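Local coordinates for 3-dehydroquinate dehydratase (Enterococcus faecalis, PDB 4PH6), which catalyses the cis-dehydration of 3-dehydroquinate to 3-dehydroshikimate, the third step of the chorismate pathway, through an imine formed between substrate and enzyme, at residues Glu98-Phe101 with Ala102-Glu106; Ser68-Val71 with Met72-Gly76. One frame throughout, in Å; residues are numbered along the deposited sequence.

Contact 1: Glu98-Phe101 with Ala102-Glu106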
ATOM      1  N   GLU A  98     -35.498  17.578   0.290  1.00 27.03           N
ATOM      2  CA  GLU A  98     -35.800  19.014   0.245  1.00 27.55           C
ATOM      3  C   GLU A  98     -34.909  19.807   1.200  1.00 26.88           C
ATOM      4  O   GLU A  98     -34.379  20.853   0.831  1.00 27.16           O
ATOM      5  CB  GLU A  98     -37.278  19.266   0.573  1.00 33.25           C
ATOM      6  CG  GLU A  98     -37.696  20.737   0.656  1.00 38.12           C
ATOM      7  CD  GLU A  98     -39.081  20.904   1.277  1.00 42.09           C
ATOM      8  OE1 GLU A  98     -39.540  19.941   1.931  1.00 44.45           O
ATOM      9  OE2 GLU A  98     -39.710  21.978   1.116  1.00 41.39           O
ATOM     10  N   ASN A  99     -34.742  19.298   2.421  1.00 26.14           N
ATOM     11  CA  ASN A  99     -33.842  19.915   3.392  1.00 25.56           C
ATOM     12  C   ASN A  99     -32.379  19.797   2.964  1.00 27.48           C
ATOM     13  O   ASN A  99     -31.571  20.687   3.222  1.00 26.79           O
ATOM     14  CB  ASN A  99     -34.032  19.297   4.777  1.00 25.02           C
ATOM     15  CG  ASN A  99     -35.226  19.884   5.518  1.00 25.42           C
ATOM     16  OD1 ASN A  99     -35.602  21.027   5.287  1.00 25.99           O
ATOM     17  ND2 ASN A  99     -35.821  19.101   6.412  1.00 25.27           N
ATOM     18  N   TYR A 100     -32.045  18.698   2.302  1.00 12.20           N
ATOM     19  CA  TYR A 100     -30.707  18.513   1.797  1.00 10.95           C
ATOM     20  C   TYR A 100     -30.368  19.638   0.818  1.00 11.54           C
ATOM     21  O   TYR A 100     -29.377  20.353   0.997  1.00 10.30           O
ATOM     22  CB  TYR A 100     -30.569  17.142   1.134  1.00 10.21           C
ATOM     23  CG  TYR A 100     -29.216  16.883   0.514  1.00 10.73           C
ATOM     24  CD1 TYR A 100     -28.135  16.492   1.294  1.00  8.96           C
ATOM     25  CD2 TYR A 100     -29.022  17.001  -0.859  1.00  9.56           C
ATOM     26  CE1 TYR A 100     -26.886  16.245   0.723  1.00  8.66           C
ATOM     27  CE2 TYR A 100     -27.783  16.752  -1.434  1.00  7.74           C
ATOM     28  CZ  TYR A 100     -26.721  16.371  -0.638  1.00  9.63           C
ATOM     29  OH  TYR A 100     -25.488  16.123  -1.209  1.00  6.75           O
ATOM     30  N   PHE A 101     -31.208  19.829  -0.192  1.00 10.97           N
ATOM     31  CA  PHE A 101     -30.923  20.850  -1.197  1.00 21.95           C
ATOM     32  C   PHE A 101     -31.149  22.280  -0.694  1.00 16.12           C
ATOM     33  O   PHE A 101     -30.446  23.200  -1.119  1.00 16.79           O
ATOM     34  CB  PHE A 101     -31.750  20.588  -2.456  1.00 11.09           C
ATOM     35  CG  PHE A 101     -31.240  19.434  -3.256  1.00 15.31           C
ATOM     36  CD1 PHE A 101     -30.103  19.566  -4.025  1.00  9.30           C
ATOM     37  CD2 PHE A 101     -31.879  18.206  -3.218  1.00 14.50           C
ATOM     38  CE1 PHE A 101     -29.627  18.511  -4.760  1.00  8.63           C
ATOM     39  CE2 PHE A 101     -31.408  17.154  -3.949  1.00  9.46           C
ATOM     40  CZ  PHE A 101     -30.280  17.301  -4.725  1.00 11.49           C
ATOM     41  N   ALA A 102     -32.103  22.470   0.209  1.00 12.96           N
ATOM     42  CA  ALA A 102     -32.364  23.806   0.760  1.00 17.27           C
ATOM     43  C   ALA A 102     -31.175  24.327   1.588  1.00 17.52           C
ATOM     44  O   ALA A 102     -30.807  25.510   1.501  1.00 16.83           O
ATOM     45  CB  ALA A 102     -33.632  23.786   1.601  1.00 15.63           C
ATOM     46  N   LEU A 103     -30.575  23.435   2.375  1.00 16.75           N
ATOM     47  CA  LEU A 103     -29.397  23.763   3.187  1.00 14.61           C
ATOM     48  C   LEU A 103     -28.220  24.200   2.324  1.00 14.81           C
ATOM     49  O   LEU A 103     -27.581  25.219   2.590  1.00 11.69           O
ATOM     50  CB  LEU A 103     -28.975  22.569   4.038  1.00 12.31           C
ATOM     51  CG  LEU A 103     -27.718  22.737   4.909  1.00 13.98           C
ATOM     52  CD1 LEU A 103     -27.659  24.086   5.623  1.00 12.98           C
ATOM     53  CD2 LEU A 103     -27.624  21.606   5.924  1.00 22.96           C
ATOM     54  N   TYR A 104     -27.929  23.402   1.303  1.00 10.86           N
ATOM     55  CA  TYR A 104     -26.830  23.692   0.396  1.00 11.53           C
ATOM     56  C   TYR A 104     -27.043  25.011  -0.362  1.00 17.13           C
ATOM     57  O   TYR A 104     -26.111  25.810  -0.486  1.00 22.76           O
ATOM     58  CB  TYR A 104     -26.647  22.536  -0.593  1.00 12.16           C
ATOM     59  CG  TYR A 104     -25.804  21.379  -0.080  1.00  8.04           C
ATOM     60  CD1 TYR A 104     -25.138  21.449   1.141  1.00 10.13           C
ATOM     61  CD2 TYR A 104     -25.649  20.226  -0.841  1.00 10.48           C
ATOM     62  CE1 TYR A 104     -24.353  20.394   1.589  1.00 11.01           C
ATOM     63  CE2 TYR A 104     -24.876  19.174  -0.406  1.00  7.02           C
ATOM     64  CZ  TYR A 104     -24.223  19.260   0.804  1.00 16.59           C
ATOM     65  OH  TYR A 104     -23.450  18.195   1.226  1.00  8.72           O
ATOM     66  N   HIS A 105     -28.256  25.234  -0.870  1.00 16.57           N
ATOM     67  CA  HIS A 105     -28.580  26.480  -1.562  1.00 11.61           C
ATOM     68  C   HIS A 105     -28.314  27.680  -0.643  1.00 17.21           C
ATOM     69  O   HIS A 105     -27.754  28.688  -1.081  1.00 17.28           O
ATOM     70  CB  HIS A 105     -30.038  26.489  -2.051  1.00 12.74           C
ATOM     71  CG  HIS A 105     -30.231  25.938  -3.432  1.00 12.34           C
ATOM     72  ND1 HIS A 105     -29.635  26.489  -4.552  1.00 15.05           N
ATOM     73  CD2 HIS A 105     -30.986  24.905  -3.885  1.00 12.35           C
ATOM     74  CE1 HIS A 105     -29.990  25.801  -5.622  1.00 11.91           C
ATOM     75  NE2 HIS A 105     -30.814  24.842  -5.249  1.00 12.07           N
ATOM     76  N   GLU A 106     -28.685  27.556   0.630  1.00 13.00           N
ATOM     77  CA  GLU A 106     -28.443  28.617   1.604  1.00 15.32           C
ATOM     78  C   GLU A 106     -26.961  28.874   1.893  1.00 14.06           C
ATOM     79  O   GLU A 106     -26.539  30.026   1.993  1.00 13.28           O
ATOM     80  CB  GLU A 106     -29.154  28.313   2.922  1.00 14.90           C
ATOM     81  CG  GLU A 106     -30.595  28.756   2.927  1.00 27.74           C
ATOM     82  CD  GLU A 106     -30.756  30.219   2.545  1.00 28.70           C
ATOM     83  OE1 GLU A 106     -31.123  30.486   1.378  1.00 35.10           O
ATOM     84  OE2 GLU A 106     -30.528  31.099   3.404  1.00 22.19           O
TER
HETATM   85  O   HOH W   1     -23.373  15.271  -0.055  1.00  4.90           O

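Contact 2: Ser68-Val71 with Met72-Gly76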
ATOM      1  N   SER A  68     -20.515  28.676   9.573  1.00 13.47           N
ATOM      2  CA  SER A  68     -19.550  28.402   8.506  1.00 20.73           C
ATOM      3  C   SER A  68     -18.596  29.590   8.343  1.00 17.84           C
ATOM      4  O   SER A  68     -17.421  29.408   8.027  1.00 16.49           O
ATOM      5  CB  SER A  68     -20.248  28.089   7.186  1.00 13.22           C
ATOM      6  OG  SER A  68     -20.860  29.238   6.633  1.00 17.49           O
ATOM      7  N   GLN A  69     -19.104  30.794   8.593  1.00 16.47           N
ATOM      8  CA  GLN A  69     -18.289  32.005   8.540  1.00 16.15           C
ATOM      9  C   GLN A  69     -17.206  32.019   9.620  1.00 16.97           C
ATOM     10  O   GLN A  69     -16.038  32.300   9.344  1.00 15.12           O
ATOM     11  CB  GLN A  69     -19.178  33.245   8.669  1.00 17.27           C
ATOM     12  CG  GLN A  69     -19.660  33.782   7.340  1.00 23.49           C
ATOM     13  CD  GLN A  69     -18.508  34.203   6.430  1.00 29.00           C
ATOM     14  OE1 GLN A  69     -17.444  34.628   6.897  1.00 31.66           O
ATOM     15  NE2 GLN A  69     -18.726  34.108   5.126  1.00 30.09           N
ATOM     16  N   GLN A  70     -17.605  31.690  10.845  1.00 17.50           N
ATOM     17  CA  GLN A  70     -16.696  31.616  11.983  1.00 14.83           C
ATOM     18  C   GLN A  70     -15.646  30.499  11.865  1.00 18.07           C
ATOM     19  O   GLN A  70     -14.517  30.635  12.354  1.00 16.20           O
ATOM     20  CB  GLN A  70     -17.519  31.440  13.247  1.00 23.61           C
ATOM     21  CG  GLN A  70     -18.510  32.578  13.444  1.00 25.34           C
ATOM     22  CD  GLN A  70     -19.516  32.297  14.528  1.00 27.34           C
ATOM     23  OE1 GLN A  70     -20.037  31.190  14.634  1.00 22.15           O
ATOM     24  NE2 GLN A  70     -19.794  33.304  15.350  1.00 37.46           N
ATOM     25  N   VAL A  71     -16.030  29.398  11.228  1.00 11.21           N
ATOM     26  CA  VAL A  71     -15.113  28.304  10.946  1.00  8.57           C
ATOM     27  C   VAL A  71     -14.046  28.742   9.949  1.00  8.22           C
ATOM     28  O   VAL A  71     -12.857  28.534  10.174  1.00  7.87           O
ATOM     29  CB  VAL A  71     -15.861  27.077  10.389  1.00  7.94           C
ATOM     30  CG1 VAL A  71     -14.924  26.188   9.598  1.00  8.77           C
ATOM     31  CG2 VAL A  71     -16.518  26.313  11.512  1.00  8.11           C
ATOM     32  N   MET A  72     -14.483  29.372   8.861  1.00  9.41           N
ATOM     33  CA  MET A  72     -13.567  29.890   7.843  1.00 12.08           C
ATOM     34  C   MET A  72     -12.549  30.882   8.403  1.00 15.29           C
ATOM     35  O   MET A  72     -11.369  30.851   8.039  1.00 15.59           O
ATOM     36  CB  MET A  72     -14.353  30.554   6.720  1.00  8.63           C
ATOM     37  CG  MET A  72     -13.483  31.176   5.659  1.00  8.59           C
ATOM     38  SD  MET A  72     -12.785  29.889   4.634  1.00 22.94           S
ATOM     39  CE  MET A  72     -14.266  29.289   3.800  1.00  7.38           C
ATOM     40  N   GLU A  73     -13.009  31.768   9.283  1.00 15.49           N
ATOM     41  CA  GLU A  73     -12.139  32.794   9.853  1.00 11.78           C
ATOM     42  C   GLU A  73     -10.966  32.200  10.615  1.00 14.19           C
ATOM     43  O   GLU A  73      -9.902  32.824  10.683  1.00 14.16           O
ATOM     44  CB  GLU A  73     -12.919  33.723  10.780  1.00 12.11           C
ATOM     45  CG  GLU A  73     -13.946  34.571  10.075  1.00 18.25           C
ATOM     46  CD  GLU A  73     -14.657  35.502  11.031  1.00 34.30           C
ATOM     47  OE1 GLU A  73     -14.772  35.146  12.225  1.00 34.12           O
ATOM     48  OE2 GLU A  73     -15.083  36.598  10.594  1.00 43.11           O
ATOM     49  N   ARG A  74     -11.164  31.003  11.175  1.00  9.99           N
ATOM     50  CA  ARG A  74     -10.138  30.313  11.967  1.00  9.89           C
ATOM     51  C   ARG A  74      -9.295  29.300  11.166  1.00 12.19           C
ATOM     52  O   ARG A  74      -8.488  28.578  11.745  1.00 12.28           O
ATOM     53  CB  ARG A  74     -10.797  29.581  13.154  1.00  9.29           C
ATOM     54  CG  ARG A  74     -11.463  30.480  14.199  1.00 10.70           C
ATOM     55  CD  ARG A  74     -12.542  29.732  14.995  1.00 10.46           C
ATOM     56  NE  ARG A  74     -13.076  30.528  16.105  1.00 11.68           N
ATOM     57  CZ  ARG A  74     -13.963  31.516  15.976  1.00 25.28           C
ATOM     58  NH1 ARG A  74     -14.427  31.865  14.775  1.00 24.97           N
ATOM     59  NH2 ARG A  74     -14.382  32.173  17.054  1.00 25.02           N
ATOM     60  N   LEU A  75      -9.479  29.215   9.851  1.00 12.30           N
ATOM     61  CA  LEU A  75      -8.843  28.119   9.109  1.00  7.13           C
ATOM     62  C   LEU A  75      -7.436  28.406   8.605  1.00  6.58           C
ATOM     63  O   LEU A  75      -6.861  27.572   7.934  1.00 11.96           O
ATOM     64  CB  LEU A  75      -9.712  27.701   7.924  1.00  6.25           C
ATOM     65  CG  LEU A  75     -10.818  26.710   8.281  1.00  9.23           C
ATOM     66  CD1 LEU A  75     -11.380  26.063   7.036  1.00  9.86           C
ATOM     67  CD2 LEU A  75     -10.295  25.635   9.213  1.00  8.63           C
ATOM     68  N   GLY A  76      -6.885  29.576   8.920  1.00  9.30           N
ATOM     69  CA  GLY A  76      -5.535  29.928   8.504  1.00  7.34           C
ATOM     70  C   GLY A  76      -5.300  29.805   7.003  1.00 15.90           C
ATOM     71  O   GLY A  76      -4.191  29.476   6.559  1.00  9.08           O
TER

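Contact 1: Glu98-Phe101 with Ala102-Glu106
Tyr100 and Tyr104, one helical turn apart, lean their rings against each other and end on a shared water. Tyr104 can be followed outward. Its CB sits 3.8 Å from Tyr100 O, the carbonyl that also takes a weak bond from Tyr104 N, and CG stays near the same oxygen. At CD2 the ring arrives over one face of the Tyr100 phenol. CE2 makes the shortest contacts of the ring, 3.4 Å to Tyr100 CZ and 3.2 Å to Tyr100 OH, a hydroxyl that lies at the edge of the Tyr104 ring, near its plane. The two planes are inclined at 58°, an oblique pairing. Tyr100 reaches this place because its CG stands anti to the backbone N (chi1 177°), whereas CG of Tyr104 lies beside its own N. At the tips, Tyr100 OH is 2.6 Å from the water and Tyr104 OH 3.2 Å from it. Tyr104 OH is also hydrogen-bonded to Phe84 N and weakly to Asp117 O, so a buried hydroxyl has several partners. Helix 97-110 is the crossover helix of a beta-alpha-beta unit in the (beta/alpha)8 barrel, linking strand 80-83 to strand 115-119, and the tyrosine pair reaches strand 115-119 and the segment just beyond strand 80-83. The side chain of Tyr100 comes within about 6 Å of that of Arg85, predicted to bind 3-dehydroquinate. Phe101 turns one ring face to Tyr100 CD2, which stands over its centre, and packs beyond on Ala126 and Ala127 of helix 124-136. Its carbonyl O accepts His105 N at 3.0 Å, while His105 CD2 comes obliquely to 3.3 Å from that same Phe101 O.

Contact 2: Ser68-Val71 with Met72-Gly76
The C-terminal end of helix 61-73, the crossover helix between strands 47-51 and 80-83 of the (beta/alpha)8 barrel, unwinds here into a loop that reaches Gly76, whose phi is positive. Regular helical bonding lasts as far as Met72 N to Ser68 O and Glu73 N to Gln69 O, both 3.1 Å. After that the spacing tightens: Arg74 N reaches back three residues to Val71 O at 3.2 Å, with a bent N-H...O angle of 137°, and Leu75 N likewise binds Met72 O. Gln70 O instead accepts a hydrogen bond from a side chain. Arg74 starts with CG beside its backbone N (chi1 -65°) and runs extended from CG to NE; its CD passes 3.4 Å from Gln70 O before the guanidinium turns its edge to that oxygen. The oxygen lies near the guanidinium plane, but the donor stands above the carbonyl plane.

On the buried flank, Val71 O has Leu75 CG 3.3 Å away, and Val71 CG1 faces Leu75 CG more loosely at 4.3 Å. Both side chains also touch Leu80 of strand 80-83, while Val71 meets Ile33 and Leu75 meets Ser40 of the neighbouring helix 30-40. Ser68 lies against Trp50, a predicted 3-dehydroquinate-binding residue, and its OG is hydrogen-bonded to Cys65 O and Ala112 N. Glu73 CG lies 3.2 Å from Gln69 O. The bond from Arg74 NH1 to Gln70 O is 2.7 Å long, with an N-H...O angle of 148°.

From the N terminus, strand 47-51 leads into helix 61-73, whose C-terminal end and following loop hold contact 2; the chain then enters strand 80-83, runs through helix 97-110, most of which belongs to contact 1, and returns in strand 115-119. Each contact joins residues three or four apart along one continuous segment, so neither closes a long loop, and they follow in series without nesting or crossing. Strand 80-83 is shared by the two successive beta-alpha-beta units. The centres of contacts 1 and 2 are 21 Å apart and their nearest atoms about 7 Å, without touching. Helix 61-73 nevertheless meets helix 97-110 directly, through Leu103 against Phe61 and Val64.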